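Lumazine protein (Photobacterium kishitanii, PDB 3A3B) serves as an antenna protein that binds a lumazine or flavin chromophore and shifts the light emitted by bacterial luciferase to shorter wavelength. Local coordinates at residues 41-46 against 82-87; 47-52 against 61-66; 103-108 against 175-180. One frame throughout, in Å; residues are numbered along the deposited sequence.

Interaction 1 of 3, residues 41-46 against 82-87; sequences VMLVNG and NLEVRP. With FMN (flavin mononucleotide), chain C.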
loop_
_atom_site.group_PDB
_atom_site.type_symbol
_atom_site.label_atom_id
_atom_site.label_comp_id
_atom_site.label_asym_id
_atom_site.label_seq_id
_atom_site.Cartn_x
_atom_site.Cartn_y
_atom_site.Cartn_z
ATOM N N VAL A 41 -2.233 -5.468 -14.767
ATOM C CA VAL A 41 -2.172 -5.891 -13.382
ATOM C C VAL A 41 -1.036 -5.128 -12.713
ATOM O O VAL A 41 0.114 -5.250 -13.122
ATOM C CB VAL A 41 -1.914 -7.399 -13.272
ATOM C CG1 VAL A 41 -1.826 -7.793 -11.840
ATOM C CG2 VAL A 41 -3.039 -8.180 -14.033
ATOM N N MET A 42 -1.359 -4.308 -11.707
ATOM C CA MET A 42 -0.337 -3.443 -11.095
ATOM C C MET A 42 -0.531 -3.436 -9.589
ATOM O O MET A 42 -1.465 -4.049 -9.107
ATOM C CB MET A 42 -0.439 -2.038 -11.700
ATOM C CG MET A 42 -1.751 -1.343 -11.379
ATOM S SD MET A 42 -1.750 0.318 -12.025
ATOM C CE MET A 42 -0.547 1.136 -10.944
ATOM N N LEU A 43 0.332 -2.748 -8.839
ATOM C CA LEU A 43 0.156 -2.701 -7.392
ATOM C C LEU A 43 -0.500 -1.416 -6.944
ATOM O O LEU A 43 -0.073 -0.309 -7.313
ATOM C CB LEU A 43 1.493 -2.917 -6.635
ATOM C CG LEU A 43 2.164 -4.306 -6.781
ATOM C CD1 LEU A 43 3.247 -4.455 -5.694
ATOM C CD2 LEU A 43 1.187 -5.473 -6.616
ATOM N N VAL A 44 -1.552 -1.552 -6.138
ATOM C CA VAL A 44 -2.170 -0.395 -5.506
ATOM C C VAL A 44 -2.121 -0.646 -3.985
ATOM O O VAL A 44 -2.729 -1.589 -3.489
ATOM C CB VAL A 44 -3.661 -0.180 -5.917
ATOM C CG1 VAL A 44 -4.206 1.084 -5.229
ATOM C CG2 VAL A 44 -3.844 -0.094 -7.515
ATOM N N ASN A 45 -1.466 0.245 -3.256
ATOM C CA ASN A 45 -1.113 -0.019 -1.854
ATOM C C ASN A 45 -0.539 -1.434 -1.662
ATOM O O ASN A 45 -0.828 -2.102 -0.657
ATOM C CB ASN A 45 -2.301 0.234 -0.912
ATOM C CG ASN A 45 -2.569 1.722 -0.687
ATOM O OD1 ASN A 45 -1.685 2.571 -0.829
ATOM N ND2 ASN A 45 -3.792 2.035 -0.312
ATOM N N GLY A 46 0.295 -1.868 -2.629
ATOM C CA GLY A 46 0.980 -3.136 -2.541
ATOM C C GLY A 46 0.106 -4.318 -2.961
ATOM O O GLY A 46 0.554 -5.440 -2.912
ATOM N N ASN A 82 -0.595 4.288 -3.037
ATOM C CA ASN A 82 0.695 4.086 -3.686
ATOM C C ASN A 82 0.513 3.298 -4.952
ATOM O O ASN A 82 -0.290 2.375 -4.995
ATOM C CB ASN A 82 1.585 3.300 -2.755
ATOM C CG ASN A 82 1.967 4.079 -1.545
ATOM O OD1 ASN A 82 2.018 5.311 -1.605
ATOM N ND2 ASN A 82 2.255 3.380 -0.415
ATOM N N LEU A 83 1.250 3.663 -5.987
ATOM C CA LEU A 83 1.148 2.947 -7.256
ATOM C C LEU A 83 2.468 2.398 -7.702
ATOM O O LEU A 83 3.496 3.079 -7.565
ATOM C CB LEU A 83 0.588 3.878 -8.312
ATOM C CG LEU A 83 -0.721 4.631 -7.998
ATOM C CD1 LEU A 83 -0.930 5.754 -9.087
ATOM C CD2 LEU A 83 -1.922 3.644 -8.043
ATOM N N GLU A 84 2.450 1.184 -8.262
ATOM C CA GLU A 84 3.614 0.635 -8.894
ATOM C C GLU A 84 3.197 -0.290 -10.064
ATOM O O GLU A 84 2.417 -1.239 -9.889
ATOM C CB GLU A 84 4.478 -0.155 -7.909
ATOM C CG GLU A 84 5.746 -0.675 -8.605
ATOM C CD GLU A 84 6.664 -1.554 -7.783
ATOM O OE1 GLU A 84 6.374 -1.914 -6.609
ATOM O OE2 GLU A 84 7.708 -1.919 -8.362
ATOM N N VAL A 85 3.736 0.017 -11.241
ATOM C CA VAL A 85 3.550 -0.780 -12.470
ATOM C C VAL A 85 4.683 -1.830 -12.508
ATOM O O VAL A 85 5.798 -1.556 -12.061
ATOM C CB VAL A 85 3.499 0.148 -13.716
ATOM C CG1 VAL A 85 3.315 -0.621 -15.043
ATOM C CG2 VAL A 85 2.338 1.097 -13.563
ATOM N N ARG A 86 4.369 -3.034 -12.981
ATOM C CA ARG A 86 5.303 -4.170 -12.921
ATOM C C ARG A 86 6.502 -3.871 -13.794
ATOM O O ARG A 86 6.320 -3.431 -14.947
ATOM C CB ARG A 86 4.589 -5.438 -13.410
ATOM C CG ARG A 86 5.302 -6.768 -13.202
ATOM C CD ARG A 86 4.370 -7.917 -13.551
ATOM N NE ARG A 86 3.383 -7.562 -14.596
ATOM C CZ ARG A 86 3.656 -7.465 -15.904
ATOM N NH1 ARG A 86 2.687 -7.138 -16.759
ATOM N NH2 ARG A 86 4.891 -7.684 -16.362
ATOM N N PRO A 87 7.724 -4.128 -13.271
ATOM C CA PRO A 87 8.880 -4.044 -14.166
ATOM C C PRO A 87 8.813 -5.257 -15.133
ATOM O O PRO A 87 9.204 -5.160 -16.316
ATOM C CB PRO A 87 10.082 -4.147 -13.199
ATOM C CG PRO A 87 9.564 -4.971 -12.023
ATOM C CD PRO A 87 8.095 -4.573 -11.907
HETATM N N1 FMN C . -8.307 -8.752 -6.394
HETATM C C2 FMN C . -9.325 -7.883 -6.539
HETATM O O2 FMN C . -10.089 -7.698 -5.615
HETATM N N3 FMN C . -9.490 -7.230 -7.740
HETATM C C4 FMN C . -8.609 -7.418 -8.770
HETATM O O4 FMN C . -8.654 -6.609 -9.708
HETATM C C4A FMN C . -7.568 -8.320 -8.614
HETATM N N5 FMN C . -6.669 -8.604 -9.618
HETATM C C5A FMN C . -5.636 -9.501 -9.373
HETATM C C6 FMN C . -4.746 -9.789 -10.391
HETATM C C7 FMN C . -3.696 -10.689 -10.246
HETATM C C7M FMN C . -2.989 -11.198 -11.489
HETATM C C8 FMN C . -3.557 -11.345 -9.028
HETATM C C8M FMN C . -2.488 -12.403 -8.894
HETATM C C9 FMN C . -4.460 -11.084 -7.977
HETATM C C9A FMN C . -5.507 -10.146 -8.151
HETATM N N10 FMN C . -6.425 -9.891 -7.169
HETATM C C10 FMN C . -7.427 -8.986 -7.397
HETATM C "C1'" FMN C . -6.371 -10.551 -5.807
HETATM C "C2'" FMN C . -5.665 -9.673 -4.744
HETATM O "O2'" FMN C . -4.336 -9.396 -5.126
HETATM C "C3'" FMN C . -5.642 -10.493 -3.454
HETATM O "O3'" FMN C . -6.993 -10.771 -3.146
HETATM C "C4'" FMN C . -4.964 -9.817 -2.241
HETATM O "O4'" FMN C . -3.677 -9.378 -2.525
HETATM C "C5'" FMN C . -4.422 -10.918 -1.349
HETATM O "O5'" FMN C . -5.376 -11.251 -0.445
HETATM P P FMN C . -6.035 -12.752 -0.413
HETATM O O1P FMN C . -6.673 -12.639 0.950
HETATM O O2P FMN C . -5.056 -13.912 -0.555
HETATM O O3P FMN C . -7.065 -12.831 -1.528
HETATM O O HOH W 1 -0.104 -6.466 -16.650
HETATM O O HOH W 2 1.949 -3.304 -14.106
HETATM O O HOH W 3 1.817 -0.111 -4.564
#

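Interaction 2 of 3, residues 47-52 against 61-66; sequences CSLTVV and FDIDQA. With FMN (flavin mononucleotide), chain C.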
loop_
_atom_site.group_PDB
_atom_site.type_symbol
_atom_site.label_atom_id
_atom_site.label_comp_id
_atom_site.label_asym_id
_atom_site.label_seq_id
_atom_site.Cartn_x
_atom_site.Cartn_y
_atom_site.Cartn_z
ATOM N N CYS A 47 -1.139 -4.066 -3.379
ATOM C CA CYS A 47 -2.055 -5.164 -3.731
ATOM C C CYS A 47 -2.210 -5.310 -5.268
ATOM O O CYS A 47 -2.452 -4.293 -5.965
ATOM C CB CYS A 47 -3.423 -4.932 -3.037
ATOM S SG CYS A 47 -4.735 -6.140 -3.460
ATOM N N SER A 48 -2.056 -6.533 -5.805
ATOM C CA SER A 48 -2.314 -6.759 -7.236
ATOM C C SER A 48 -3.785 -6.576 -7.513
ATOM O O SER A 48 -4.657 -7.275 -6.926
ATOM C CB SER A 48 -1.923 -8.166 -7.700
ATOM O OG SER A 48 -0.527 -8.299 -7.678
ATOM N N LEU A 49 -4.050 -5.660 -8.440
ATOM C CA LEU A 49 -5.386 -5.392 -8.919
ATOM C C LEU A 49 -5.308 -5.148 -10.407
ATOM O O LEU A 49 -4.286 -4.655 -10.932
ATOM C CB LEU A 49 -5.941 -4.117 -8.294
ATOM C CG LEU A 49 -6.138 -3.987 -6.773
ATOM C CD1 LEU A 49 -6.598 -2.579 -6.505
ATOM C CD2 LEU A 49 -7.181 -5.023 -6.305
ATOM N N THR A 50 -6.423 -5.411 -11.073
ATOM C CA THR A 50 -6.518 -5.315 -12.540
ATOM C C THR A 50 -7.281 -4.101 -12.994
ATOM O O THR A 50 -8.409 -3.864 -12.541
ATOM C CB THR A 50 -7.229 -6.585 -13.085
ATOM O OG1 THR A 50 -6.573 -7.736 -12.538
ATOM C CG2 THR A 50 -7.171 -6.640 -14.588
ATOM N N VAL A 51 -6.675 -3.324 -13.902
ATOM C CA VAL A 51 -7.357 -2.162 -14.445
ATOM C C VAL A 51 -8.591 -2.613 -15.278
ATOM O O VAL A 51 -8.452 -3.354 -16.268
ATOM C CB VAL A 51 -6.411 -1.330 -15.344
ATOM C CG1 VAL A 51 -7.174 -0.139 -15.942
ATOM C CG2 VAL A 51 -5.141 -0.819 -14.549
ATOM N N VAL A 52 -9.783 -2.181 -14.885
ATOM C CA VAL A 52 -10.999 -2.568 -15.637
ATOM C C VAL A 52 -11.460 -1.479 -16.606
ATOM O O VAL A 52 -12.155 -1.743 -17.570
ATOM C CB VAL A 52 -12.162 -2.984 -14.670
ATOM C CG1 VAL A 52 -11.660 -4.048 -13.751
ATOM C CG2 VAL A 52 -12.643 -1.830 -13.867
ATOM N N PHE A 61 -10.617 0.149 -10.782
ATOM C CA PHE A 61 -10.285 -1.222 -10.350
ATOM C C PHE A 61 -11.520 -1.712 -9.645
ATOM O O PHE A 61 -12.174 -0.942 -9.035
ATOM C CB PHE A 61 -9.146 -1.164 -9.323
ATOM C CG PHE A 61 -7.871 -0.624 -9.876
ATOM C CD1 PHE A 61 -6.935 -1.501 -10.484
ATOM C CD2 PHE A 61 -7.577 0.756 -9.778
ATOM C CE1 PHE A 61 -5.719 -1.016 -11.024
ATOM C CE2 PHE A 61 -6.379 1.265 -10.316
ATOM C CZ PHE A 61 -5.448 0.382 -10.930
ATOM N N ASP A 62 -11.856 -2.981 -9.767
ATOM C CA ASP A 62 -12.956 -3.560 -8.970
ATOM C C ASP A 62 -12.324 -4.303 -7.815
ATOM O O ASP A 62 -11.494 -5.148 -8.020
ATOM C CB ASP A 62 -13.788 -4.559 -9.788
ATOM C CG ASP A 62 -14.747 -3.877 -10.740
ATOM O OD1 ASP A 62 -15.411 -2.890 -10.356
ATOM O OD2 ASP A 62 -14.852 -4.355 -11.877
ATOM N N ILE A 63 -12.690 -3.949 -6.602
ATOM C CA ILE A 63 -12.147 -4.662 -5.454
ATOM C C ILE A 63 -13.214 -5.649 -5.067
ATOM O O ILE A 63 -14.280 -5.256 -4.593
ATOM C CB ILE A 63 -11.897 -3.741 -4.201
ATOM C CG1 ILE A 63 -11.186 -2.403 -4.549
ATOM C CG2 ILE A 63 -11.166 -4.551 -3.085
ATOM C CD1 ILE A 63 -9.942 -2.579 -5.320
ATOM N N ASP A 64 -12.946 -6.909 -5.285
ATOM C CA ASP A 64 -13.909 -7.940 -4.934
ATOM C C ASP A 64 -13.182 -9.107 -4.246
ATOM O O ASP A 64 -13.351 -9.278 -3.061
ATOM C CB ASP A 64 -14.729 -8.371 -6.160
ATOM C CG ASP A 64 -13.920 -8.367 -7.441
ATOM O OD1 ASP A 64 -12.732 -8.748 -7.400
ATOM O OD2 ASP A 64 -14.482 -7.958 -8.494
ATOM N N GLN A 65 -12.348 -9.858 -4.967
ATOM C CA GLN A 65 -11.490 -10.856 -4.341
ATOM C C GLN A 65 -10.659 -10.341 -3.147
ATOM O O GLN A 65 -10.438 -11.075 -2.180
ATOM C CB GLN A 65 -10.552 -11.451 -5.384
ATOM C CG GLN A 65 -9.562 -12.447 -4.843
ATOM C CD GLN A 65 -8.702 -13.074 -5.925
ATOM O OE1 GLN A 65 -8.713 -12.654 -7.103
ATOM N NE2 GLN A 65 -7.944 -14.093 -5.535
ATOM N N ALA A 66 -10.202 -9.091 -3.208
ATOM C CA ALA A 66 -9.344 -8.518 -2.142
ATOM C C ALA A 66 -10.128 -7.837 -1.019
ATOM O O ALA A 66 -9.540 -7.359 -0.035
ATOM C CB ALA A 66 -8.329 -7.511 -2.779
HETATM N N1 FMN C . -8.307 -8.752 -6.394
HETATM C C2 FMN C . -9.325 -7.883 -6.539
HETATM O O2 FMN C . -10.089 -7.698 -5.615
HETATM N N3 FMN C . -9.490 -7.230 -7.740
HETATM C C4 FMN C . -8.609 -7.418 -8.770
HETATM O O4 FMN C . -8.654 -6.609 -9.708
HETATM C C4A FMN C . -7.568 -8.320 -8.614
HETATM N N5 FMN C . -6.669 -8.604 -9.618
HETATM C C5A FMN C . -5.636 -9.501 -9.373
HETATM C C6 FMN C . -4.746 -9.789 -10.391
HETATM C C7 FMN C . -3.696 -10.689 -10.246
HETATM C C7M FMN C . -2.989 -11.198 -11.489
HETATM C C8 FMN C . -3.557 -11.345 -9.028
HETATM C C8M FMN C . -2.488 -12.403 -8.894
HETATM C C9 FMN C . -4.460 -11.084 -7.977
HETATM C C9A FMN C . -5.507 -10.146 -8.151
HETATM N N10 FMN C . -6.425 -9.891 -7.169
HETATM C C10 FMN C . -7.427 -8.986 -7.397
HETATM C "C1'" FMN C . -6.371 -10.551 -5.807
HETATM C "C2'" FMN C . -5.665 -9.673 -4.744
HETATM O "O2'" FMN C . -4.336 -9.396 -5.126
HETATM C "C3'" FMN C . -5.642 -10.493 -3.454
HETATM O "O3'" FMN C . -6.993 -10.771 -3.146
HETATM C "C4'" FMN C . -4.964 -9.817 -2.241
HETATM O "O4'" FMN C . -3.677 -9.378 -2.525
HETATM C "C5'" FMN C . -4.422 -10.918 -1.349
HETATM O "O5'" FMN C . -5.376 -11.251 -0.445
HETATM P P FMN C . -6.035 -12.752 -0.413
HETATM O O1P FMN C . -6.673 -12.639 0.950
HETATM O O2P FMN C . -5.056 -13.912 -0.555
HETATM O O3P FMN C . -7.065 -12.831 -1.528
HETATM O O HOH W 4 -10.096 -4.840 -10.822
#

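Interaction 3 of 3, residues 103-108 against 175-180; sequences KGVATV and GSDVNV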
loop_
_atom_site.group_PDB
_atom_site.type_symbol
_atom_site.label_atom_id
_atom_site.label_comp_id
_atom_site.label_asym_id
_atom_site.label_seq_id
_atom_site.Cartn_x
_atom_site.Cartn_y
_atom_site.Cartn_z
ATOM N N LYS A 103 -0.833 -10.170 2.801
ATOM C CA LYS A 103 -0.886 -11.245 3.788
ATOM C C LYS A 103 -1.680 -10.879 5.025
ATOM O O LYS A 103 -2.175 -11.771 5.729
ATOM C CB LYS A 103 0.518 -11.611 4.186
ATOM C CG LYS A 103 1.379 -12.019 3.010
ATOM C CD LYS A 103 0.894 -13.270 2.248
ATOM C CE LYS A 103 2.023 -13.743 1.332
ATOM N NZ LYS A 103 1.565 -14.547 0.130
ATOM N N GLY A 104 -1.789 -9.581 5.308
ATOM C CA GLY A 104 -2.709 -9.100 6.342
ATOM C C GLY A 104 -2.934 -7.602 6.334
ATOM O O GLY A 104 -2.328 -6.868 5.576
ATOM N N VAL A 105 -3.811 -7.147 7.198
ATOM C CA VAL A 105 -4.066 -5.726 7.384
ATOM C C VAL A 105 -3.529 -5.453 8.789
ATOM O O VAL A 105 -3.919 -6.149 9.741
ATOM C CB VAL A 105 -5.570 -5.434 7.254
ATOM C CG1 VAL A 105 -5.946 -4.053 7.741
ATOM C CG2 VAL A 105 -6.030 -5.633 5.815
ATOM N N ALA A 106 -2.588 -4.511 8.899
ATOM C CA ALA A 106 -1.986 -4.179 10.155
ATOM C C ALA A 106 -2.469 -2.782 10.479
ATOM O O ALA A 106 -3.097 -2.152 9.643
ATOM C CB ALA A 106 -0.498 -4.229 10.038
ATOM N N THR A 107 -2.253 -2.330 11.698
ATOM C CA THR A 107 -2.691 -0.993 12.100
ATOM C C THR A 107 -1.530 -0.170 12.629
ATOM O O THR A 107 -0.745 -0.630 13.474
ATOM C CB THR A 107 -3.816 -1.082 13.143
ATOM O OG1 THR A 107 -4.855 -1.908 12.610
ATOM C CG2 THR A 107 -4.401 0.283 13.439
ATOM N N VAL A 108 -1.383 1.045 12.116
ATOM C CA VAL A 108 -0.322 1.931 12.640
ATOM C C VAL A 108 -0.521 2.192 14.145
ATOM O O VAL A 108 -1.598 2.601 14.563
ATOM C CB VAL A 108 -0.255 3.290 11.857
ATOM C CG1 VAL A 108 0.706 4.216 12.549
ATOM C CG2 VAL A 108 0.180 3.039 10.414
ATOM N N GLY A 175 -3.905 4.412 14.047
ATOM C CA GLY A 175 -5.211 3.880 13.700
ATOM C C GLY A 175 -5.414 3.694 12.212
ATOM O O GLY A 175 -6.376 3.043 11.780
ATOM N N SER A 176 -4.504 4.257 11.419
ATOM C CA SER A 176 -4.445 3.948 10.000
ATOM C C SER A 176 -4.207 2.441 9.806
ATOM O O SER A 176 -3.302 1.853 10.404
ATOM C CB SER A 176 -3.298 4.731 9.321
ATOM O OG SER A 176 -3.611 6.119 9.180
ATOM N N ASP A 177 -5.033 1.820 8.992
ATOM C CA ASP A 177 -4.788 0.438 8.635
ATOM C C ASP A 177 -3.926 0.455 7.368
ATOM O O ASP A 177 -4.009 1.389 6.587
ATOM C CB ASP A 177 -6.096 -0.287 8.395
ATOM C CG ASP A 177 -6.825 -0.652 9.702
ATOM O OD1 ASP A 177 -6.226 -0.613 10.804
ATOM O OD2 ASP A 177 -8.007 -1.001 9.587
ATOM N N VAL A 178 -3.105 -0.571 7.194
ATOM C CA VAL A 178 -2.183 -0.700 6.080
ATOM C C VAL A 178 -2.211 -2.139 5.585
ATOM O O VAL A 178 -2.498 -3.057 6.356
ATOM C CB VAL A 178 -0.707 -0.319 6.467
ATOM C CG1 VAL A 178 -0.631 1.130 6.923
ATOM C CG2 VAL A 178 -0.100 -1.219 7.568
ATOM N N ASN A 179 -1.942 -2.339 4.297
ATOM C CA ASN A 179 -1.742 -3.674 3.766
ATOM C C ASN A 179 -0.317 -4.119 4.027
ATOM O O ASN A 179 0.630 -3.411 3.677
ATOM C CB ASN A 179 -1.972 -3.625 2.248
ATOM C CG ASN A 179 -3.353 -3.211 1.909
ATOM O OD1 ASN A 179 -4.291 -3.543 2.652
ATOM N ND2 ASN A 179 -3.522 -2.468 0.791
ATOM N N VAL A 180 -0.136 -5.301 4.584
ATOM C CA VAL A 180 1.222 -5.838 4.789
ATOM C C VAL A 180 1.484 -7.065 3.909
ATOM O O VAL A 180 0.604 -7.917 3.736
ATOM C CB VAL A 180 1.570 -6.076 6.303
ATOM C CG1 VAL A 180 0.390 -6.527 7.101
ATOM C CG2 VAL A 180 2.775 -7.037 6.467
#

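Interaction 1 of 3, residues 41-46 against 82-87
The carboxamides of N45 and N82 stand with their planes 90° apart, and of the two bonds joining these residues one uses a carboxamide: the backbone N of N82 donates to OD1 of N45 at 3.0 Å, reaching the oxygen from above its carbonyl plane, 42° out of it. The N45 side chain, whose CB starts off pointing away from 82-87, is turned back by a first torsion that sets CG beside its own backbone N (chi1 -75°). N45 N in turn donates to N82 O at 3.0 Å, a reciprocal pair that closes this end of the contact. The N82 amide is occupied elsewhere, with OD1 on the N of N168 and ND2 on the carbonyl of N141. At the far end, the R86 guanidinium holds water 1 at its edge, in plane, and that water also accepts from V41 N. In between, strands 41-44 and 80-84 pair antiparallel as neighbours in the six-stranded barrel of the first lumazine-binding repeat. L43 N donates to E84 O at 2.8 Å, and E84 N returns the bond to L43 O at 3.1 Å. The M42 chain bends at its last torsion, which carries CE to 4.0 Å from L83 CB and 3.9 Å from V85 CG2. On the neighbouring flavin, V41 CG1 touches methyl C7M at 3.6 Å.

Interaction 2 of 3, residues 47-52 against 61-66
The beta hairpin of strands 47-55 and 58-63 in the first lumazine-binding barrel forms, with the 64-66 turn, one side of the flavin pocket, which I102 and T69 complete; its two arms splay apart, and L49, F61 and the pyrimidine edge of the FMN isoalloxazine lie between them. No direct hydrogen bond joins 47-52 to 61-66; the segment axes run at 133°, and cofactor and water bridge them instead. T50 N donates to FMN O4 at 2.9 Å, while on the other arm D62 O accepts from FMN N3 at 2.9 Å. FMN O2 is gripped twice, by the backbone N of D64 and that of A66. Water 4 accepts from D62 N and lies near both T50 O and FMN O4. Further along the cofactor, the ribityl O2' donates to S48 O. Apolar contacts back this polar rim. L49 branches between the arms: CG lies beside its own backbone N (chi1 -62°), and the fork sends CD1 to I63 CD1 at 3.5 Å and brings CD2 to 3.5 Å from FMN N3. The L49 and F61 side chains cross at about a right angle, CB meeting ring atom CD1 at 3.6 Å, and T50 N lies in plane at the ring edge. V52 crosses D62 in the same perpendicular way, beside a carboxylate that is salt-bridged to R23. V51 CG2 reaches the ring from the next position, 3.6 Å from F61 CE1.

Interaction 3 of 3, residues 103-108 against 175-180
T107 and D177 lie side by side and point the same way, so that OG1 of T107 can donate to OD1 of D177 at 2.6 Å. The hydroxyl comes to the syn side of that oxygen, 32° out of the carboxylate plane. The threonine torsion places OG1 beside its own backbone N and CG2 opposite that N (chi1 -54°), which also brings the methyl near OD1. On the same face V105 crosses D177 obliquely, CG1 resting 3.8 Å from D177 CB, and runs alongside N179. The polar end of N179 turns to other partners: OD1 accepts from T71 N and ND2 donates to N45 O. Strands 104-113 and 177-182 are the first and last of the second lumazine-binding barrel, and their antiparallel pairing closes it. A106 and V178 make a hydrogen-bonded pair with 2.9 Å from A106 N to V178 O and the same from V178 N to A106 O. A classic beta bulge ends the ladder at K103 and G104, which both face V180: K103 N reaches V180 O at 2.8 Å, whereas the bond from G104 N is weak, while V180 N donates to G104 O. On the opposite face from T107, A106 CB touches both V180 CG1 at 3.8 Å and V178 CG2 at 3.9 Å, with I122 and I140 beyond them. V108 N donates to S176 O at 2.7 Å.

How the interactions relate
Interactions 1 and 2 belong to the first barrel, where strands 41-44 and 47-55 are neighbours; M42 N lies 3.0 Å from L49 O, a probable hydrogen bond, and V44 packs against both L49 and F61. Interaction 3 lies in the second barrel, its centre about 17 Å from that of interaction 1, yet the two barrels meet directly through N45 and N179. The first two contacts are mainly buried, the third partly so. Interactions 1 and 3 rest on ladders of backbone bonds, while interaction 2 lacks any direct one, its two arms being joined through flavin, water and apolar side chains.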